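Local coordinates for probable ABC transporter extracellular-binding protein YckB (PDB 2IEE) that probably serves as the extracellular solute-binding component of an ABC-type, binding-protein-dependent transport system in Bacillus subtilis, at residues N89-T94 and F101-P106; D73-A78 and D85-D90. All blocks are in the same frame, centred on the assembly; numbering follows the deposited sequence.

Interaction 1. Residues N89-T94 and F101-P106; sequences NDIDVT and FAFSTP
The flat group of this contact is the F103 ring. V93 CA sits over one of its faces, 4.3 Å from the ring centroid and 21° off the normal, displaced toward the rim. This is a CH-pi contact made by the backbone CH rather than by a methyl group. D92 O approaches the ring obliquely, 3.6 Å from F103 CZ. At the CE1 corner the nearest side-chain atom is I91 CG2, 4.4 Å from F103 CE1. V93 adds one branch. With CG1 anti to the backbone N (chi1 179°), CG2 is left to meet F103 CD1 at 4.1 Å, and the two side chains run past each other in opposite directions. F103 belongs to strand 101-103, an outer strand of the mixed sheet. T94 is the N-cap just before helix 95-98, its OG1 bonded to R97 N. R97 and E98 also touch F103, and V212 of strand 197-214 packs on it. Past F103, S104 OG gives a hydrogen bond to T105 O at 2.9 Å and is also bonded to L211 N. D92 O, which also skirts the ring, accepts a bond from R97 NH1, and D92 OD1 bonds Q209 NE2. The two segments therefore meet through dispersion and a weak CH-pi term, while directional bonds to other residues position the loop.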
loop_
_atom_site.group_PDB
_atom_site.type_symbol
_atom_site.label_atom_id
_atom_site.label_comp_id
_atom_site.label_asym_id
_atom_site.label_seq_id
_atom_site.Cartn_x
_atom_site.Cartn_y
_atom_site.Cartn_z
ATOM N N ASN A 89 -6.379 -5.621 0.102
ATOM C CA ASN A 89 -5.535 -5.323 -1.037
ATOM C C ASN A 89 -5.137 -3.858 -1.095
ATOM O O ASN A 89 -5.385 -3.190 -2.094
ATOM C CB ASN A 89 -6.274 -5.708 -2.326
ATOM C CG ASN A 89 -5.339 -5.845 -3.519
ATOM O OD1 ASN A 89 -5.675 -5.438 -4.632
ATOM N ND2 ASN A 89 -4.167 -6.437 -3.294
ATOM N N ASP A 90 -4.541 -3.357 -0.018
ATOM C CA ASP A 90 -4.083 -1.975 0.021
ATOM C C ASP A 90 -5.198 -1.001 -0.384
ATOM O O ASP A 90 -4.953 -0.007 -1.068
ATOM C CB ASP A 90 -2.884 -1.837 -0.927
ATOM C CG ASP A 90 -1.960 -0.702 -0.544
ATOM O OD1 ASP A 90 -1.558 -0.629 0.641
ATOM O OD2 ASP A 90 -1.623 0.108 -1.432
ATOM N N ILE A 91 -6.421 -1.284 0.052
ATOM C CA ILE A 91 -7.560 -0.445 -0.288
ATOM C C ILE A 91 -7.707 0.733 0.672
ATOM O O ILE A 91 -7.837 0.552 1.882
ATOM C CB ILE A 91 -8.848 -1.279 -0.290
ATOM C CG1 ILE A 91 -8.664 -2.482 -1.219
ATOM C CG2 ILE A 91 -10.019 -0.431 -0.751
ATOM C CD1 ILE A 91 -9.794 -3.478 -1.179
ATOM N N ASP A 92 -7.690 1.944 0.120
ATOM C CA ASP A 92 -7.798 3.140 0.941
ATOM C C ASP A 92 -9.166 3.288 1.582
ATOM O O ASP A 92 -10.188 2.867 1.030
ATOM C CB ASP A 92 -7.512 4.407 0.121
ATOM C CG ASP A 92 -6.141 4.394 -0.537
ATOM O OD1 ASP A 92 -5.172 3.908 0.085
ATOM O OD2 ASP A 92 -6.028 4.890 -1.681
ATOM N N VAL A 93 -9.172 3.874 2.770
ATOM C CA VAL A 93 -10.414 4.132 3.468
ATOM C C VAL A 93 -10.851 5.478 2.907
ATOM O O VAL A 93 -10.082 6.434 2.939
ATOM C CB VAL A 93 -10.196 4.291 4.988
ATOM C CG1 VAL A 93 -11.522 4.593 5.668
ATOM C CG2 VAL A 93 -9.572 3.032 5.560
ATOM N N THR A 94 -12.058 5.542 2.355
ATOM C CA THR A 94 -12.583 6.794 1.818
ATOM C C THR A 94 -14.028 6.907 2.275
ATOM O O THR A 94 -14.678 5.895 2.532
ATOM C CB THR A 94 -12.557 6.833 0.280
ATOM O OG1 THR A 94 -13.524 5.909 -0.236
ATOM C CG2 THR A 94 -11.167 6.475 -0.246
ATOM N N PHE A 101 -19.334 -0.114 2.371
ATOM C CA PHE A 101 -18.699 -1.247 3.047
ATOM C C PHE A 101 -18.342 -0.974 4.501
ATOM O O PHE A 101 -18.456 0.149 4.990
ATOM C CB PHE A 101 -17.409 -1.626 2.320
ATOM C CG PHE A 101 -17.607 -2.031 0.895
ATOM C CD1 PHE A 101 -18.090 -3.296 0.581
ATOM C CD2 PHE A 101 -17.295 -1.155 -0.139
ATOM C CE1 PHE A 101 -18.260 -3.690 -0.748
ATOM C CE2 PHE A 101 -17.460 -1.534 -1.471
ATOM C CZ PHE A 101 -17.944 -2.808 -1.773
ATOM N N ALA A 102 -17.893 -2.019 5.183
ATOM C CA ALA A 102 -17.466 -1.899 6.568
ATOM C C ALA A 102 -15.957 -2.125 6.596
ATOM O O ALA A 102 -15.472 -3.180 6.193
ATOM C CB ALA A 102 -18.159 -2.935 7.425
ATOM N N PHE A 103 -15.219 -1.126 7.061
ATOM C CA PHE A 103 -13.768 -1.226 7.149
ATOM C C PHE A 103 -13.344 -1.584 8.564
ATOM O O PHE A 103 -14.050 -1.299 9.530
ATOM C CB PHE A 103 -13.116 0.111 6.802
ATOM C CG PHE A 103 -13.031 0.396 5.338
ATOM C CD1 PHE A 103 -12.019 -0.161 4.568
ATOM C CD2 PHE A 103 -13.927 1.273 4.738
ATOM C CE1 PHE A 103 -11.892 0.160 3.220
ATOM C CE2 PHE A 103 -13.815 1.602 3.394
ATOM C CZ PHE A 103 -12.791 1.045 2.632
ATOM N N SER A 104 -12.179 -2.208 8.680
ATOM C CA SER A 104 -11.636 -2.529 9.988
ATOM C C SER A 104 -10.893 -1.246 10.339
ATOM O O SER A 104 -10.847 -0.321 9.529
ATOM C CB SER A 104 -10.627 -3.670 9.888
ATOM O OG SER A 104 -9.494 -3.283 9.113
ATOM N N THR A 105 -10.333 -1.169 11.538
ATOM C CA THR A 105 -9.556 0.003 11.893
ATOM C C THR A 105 -8.383 -0.083 10.916
ATOM O O THR A 105 -8.051 -1.166 10.439
ATOM C CB THR A 105 -9.050 -0.072 13.345
ATOM O OG1 THR A 105 -8.545 -1.387 13.608
ATOM C CG2 THR A 105 -10.187 0.238 14.324
ATOM N N PRO A 106 -7.755 1.052 10.586
ATOM C CA PRO A 106 -6.630 1.022 9.646
ATOM C C PRO A 106 -5.375 0.367 10.224
ATOM O O PRO A 106 -5.140 0.426 11.429
ATOM C CB PRO A 106 -6.394 2.500 9.327
ATOM C CG PRO A 106 -7.697 3.186 9.729
ATOM C CD PRO A 106 -8.088 2.433 10.968
#

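Interaction 2. Residues D73-A78 and D85-D90; sequences DGMLTA and DAAAND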
loop_
_atom_site.group_PDB
_atom_site.type_symbol
_atom_site.label_atom_id
_atom_site.label_comp_id
_atom_site.label_asym_id
_atom_site.label_seq_id
_atom_site.Cartn_x
_atom_site.Cartn_y
_atom_site.Cartn_z
ATOM N N ASP A 73 -10.244 -5.520 -9.624
ATOM C CA ASP A 73 -11.562 -5.362 -10.218
ATOM C C ASP A 73 -12.475 -6.525 -9.840
ATOM O O ASP A 73 -12.080 -7.685 -9.919
ATOM C CB ASP A 73 -11.446 -5.275 -11.742
ATOM C CG ASP A 73 -12.794 -5.131 -12.419
ATOM O OD1 ASP A 73 -13.531 -4.175 -12.081
ATOM O OD2 ASP A 73 -13.119 -5.969 -13.290
ATOM N N GLY A 74 -13.698 -6.204 -9.430
ATOM C CA GLY A 74 -14.645 -7.236 -9.051
ATOM C C GLY A 74 -14.417 -7.764 -7.649
ATOM O O GLY A 74 -15.199 -8.565 -7.139
HETATM N N MSE A 75 -13.338 -7.310 -7.022
HETATM C CA MSE A 75 -13.003 -7.742 -5.675
HETATM C C MSE A 75 -14.074 -7.253 -4.708
HETATM O O MSE A 75 -14.615 -8.028 -3.920
HETATM C CB MSE A 75 -11.634 -7.182 -5.281
HETATM C CG MSE A 75 -11.014 -7.826 -4.055
HETATM SE SE MSE A 75 -9.192 -7.215 -3.780
HETATM C CE MSE A 75 -8.269 -8.421 -4.977
ATOM N N LEU A 76 -14.381 -5.963 -4.774
ATOM C CA LEU A 76 -15.394 -5.377 -3.906
ATOM C C LEU A 76 -16.748 -6.017 -4.183
ATOM O O LEU A 76 -17.572 -6.162 -3.278
ATOM C CB LEU A 76 -15.478 -3.868 -4.141
ATOM C CG LEU A 76 -14.230 -3.048 -3.813
ATOM C CD1 LEU A 76 -14.366 -1.664 -4.417
ATOM C CD2 LEU A 76 -14.045 -2.960 -2.310
ATOM N N THR A 77 -16.975 -6.395 -5.439
ATOM C CA THR A 77 -18.230 -7.026 -5.834
ATOM C C THR A 77 -18.330 -8.404 -5.192
ATOM O O THR A 77 -19.416 -8.866 -4.849
ATOM C CB THR A 77 -18.323 -7.185 -7.369
ATOM O OG1 THR A 77 -18.387 -5.892 -7.981
ATOM C CG2 THR A 77 -19.561 -7.978 -7.752
ATOM N N ALA A 78 -17.182 -9.053 -5.037
ATOM C CA ALA A 78 -17.133 -10.374 -4.439
ATOM C C ALA A 78 -17.492 -10.264 -2.966
ATOM O O ALA A 78 -18.047 -11.193 -2.378
ATOM C CB ALA A 78 -15.747 -10.968 -4.604
ATOM N N ASP A 85 -15.397 -13.261 2.313
ATOM C CA ASP A 85 -15.786 -12.609 3.560
ATOM C C ASP A 85 -15.173 -11.220 3.704
ATOM O O ASP A 85 -15.685 -10.371 4.441
ATOM C CB ASP A 85 -15.369 -13.461 4.763
ATOM C CG ASP A 85 -15.988 -14.846 4.742
ATOM O OD1 ASP A 85 -17.207 -14.952 4.510
ATOM O OD2 ASP A 85 -15.255 -15.828 4.970
ATOM N N ALA A 86 -14.072 -10.982 3.001
ATOM C CA ALA A 86 -13.408 -9.697 3.075
ATOM C C ALA A 86 -12.381 -9.566 1.969
ATOM O O ALA A 86 -12.043 -10.543 1.304
ATOM C CB ALA A 86 -12.731 -9.543 4.435
ATOM N N ALA A 87 -11.894 -8.346 1.778
ATOM C CA ALA A 87 -10.886 -8.068 0.765
ATOM C C ALA A 87 -9.749 -7.283 1.421
ATOM O O ALA A 87 -9.987 -6.293 2.120
ATOM C CB ALA A 87 -11.495 -7.264 -0.372
ATOM N N ALA A 88 -8.523 -7.746 1.207
ATOM C CA ALA A 88 -7.336 -7.101 1.765
ATOM C C ALA A 88 -6.390 -6.847 0.602
ATOM O O ALA A 88 -5.677 -7.746 0.161
ATOM C CB ALA A 88 -6.675 -8.014 2.791
ATOM N N ASN A 89 -6.379 -5.621 0.102
ATOM C CA ASN A 89 -5.535 -5.323 -1.037
ATOM C C ASN A 89 -5.137 -3.858 -1.095
ATOM O O ASN A 89 -5.385 -3.190 -2.094
ATOM C CB ASN A 89 -6.274 -5.708 -2.326
ATOM C CG ASN A 89 -5.339 -5.845 -3.519
ATOM O OD1 ASN A 89 -5.675 -5.438 -4.632
ATOM N ND2 ASN A 89 -4.167 -6.437 -3.294
ATOM N N ASP A 90 -4.541 -3.357 -0.018
ATOM C CA ASP A 90 -4.083 -1.975 0.021
ATOM C C ASP A 90 -5.198 -1.001 -0.384
ATOM O O ASP A 90 -4.953 -0.007 -1.068
ATOM C CB ASP A 90 -2.884 -1.837 -0.927
ATOM C CG ASP A 90 -1.960 -0.702 -0.544
ATOM O OD1 ASP A 90 -1.558 -0.629 0.641
ATOM O OD2 ASP A 90 -1.623 0.108 -1.432
#
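The helix turn that sets M75 against A87 and N89 is closed at A78 N. This atom donates to G74 O at 2.9 Å and, weakly, to M75 O at 3.0 Å. G74, at the N-cap of helix 75-81, has a positive phi (80°). M75 is a selenomethionine and carries the contact from the helix side. Its CG is anti to the backbone N (chi1 -166°) and chi2 is also extended, so the chain reaches straight toward the strand segment before it bends at chi3 (-84°). Along this reach, M75 CG packs on the A87 methyl, 3.8 Å from A87 CB. The selenium goes further and rests 3.6 Å from N89 CB. The side chains of M75 and N89 cross nearly at a right angle. A87 and N89 point to the helix, whereas A86 and A88 point away from it. M75 also touches A26 of strand 22-27, so it covers more than one strand. The backbones of A86 and A88 pair with A26 and that of A87 with V212, so strand 86-87 lies between strands 22-27 and 197-214. Strand 64-69, helix 75-81 and strand 86-87 form a beta-alpha-beta crossover that passes over the central strand 22-27. The 2-1-3 order of these parallel strands is consistent with part of the 2-1-3-n-4 lobe of the type 2 periplasmic binding protein fold.

The two contacts follow each other along the chain and share N89 and D90. Interaction 2 is wholly buried and packs helix 75-81 on strand 86-87. Interaction 1 is partly buried and packs the loop that follows on strand 101-103. Both rest on apolar contact, but one uses a flexible selenomethionine chain over A87 and the CB of N89, the other an aromatic ring under a backbone CH. Both have polar partners outside: side-chain bonds of D92 and T94 around the loop, mainly backbone pairing at the strand. The contacts also touch directly: F101 CZ packs on L76 CB at 3.6 Å, and V212 borders both.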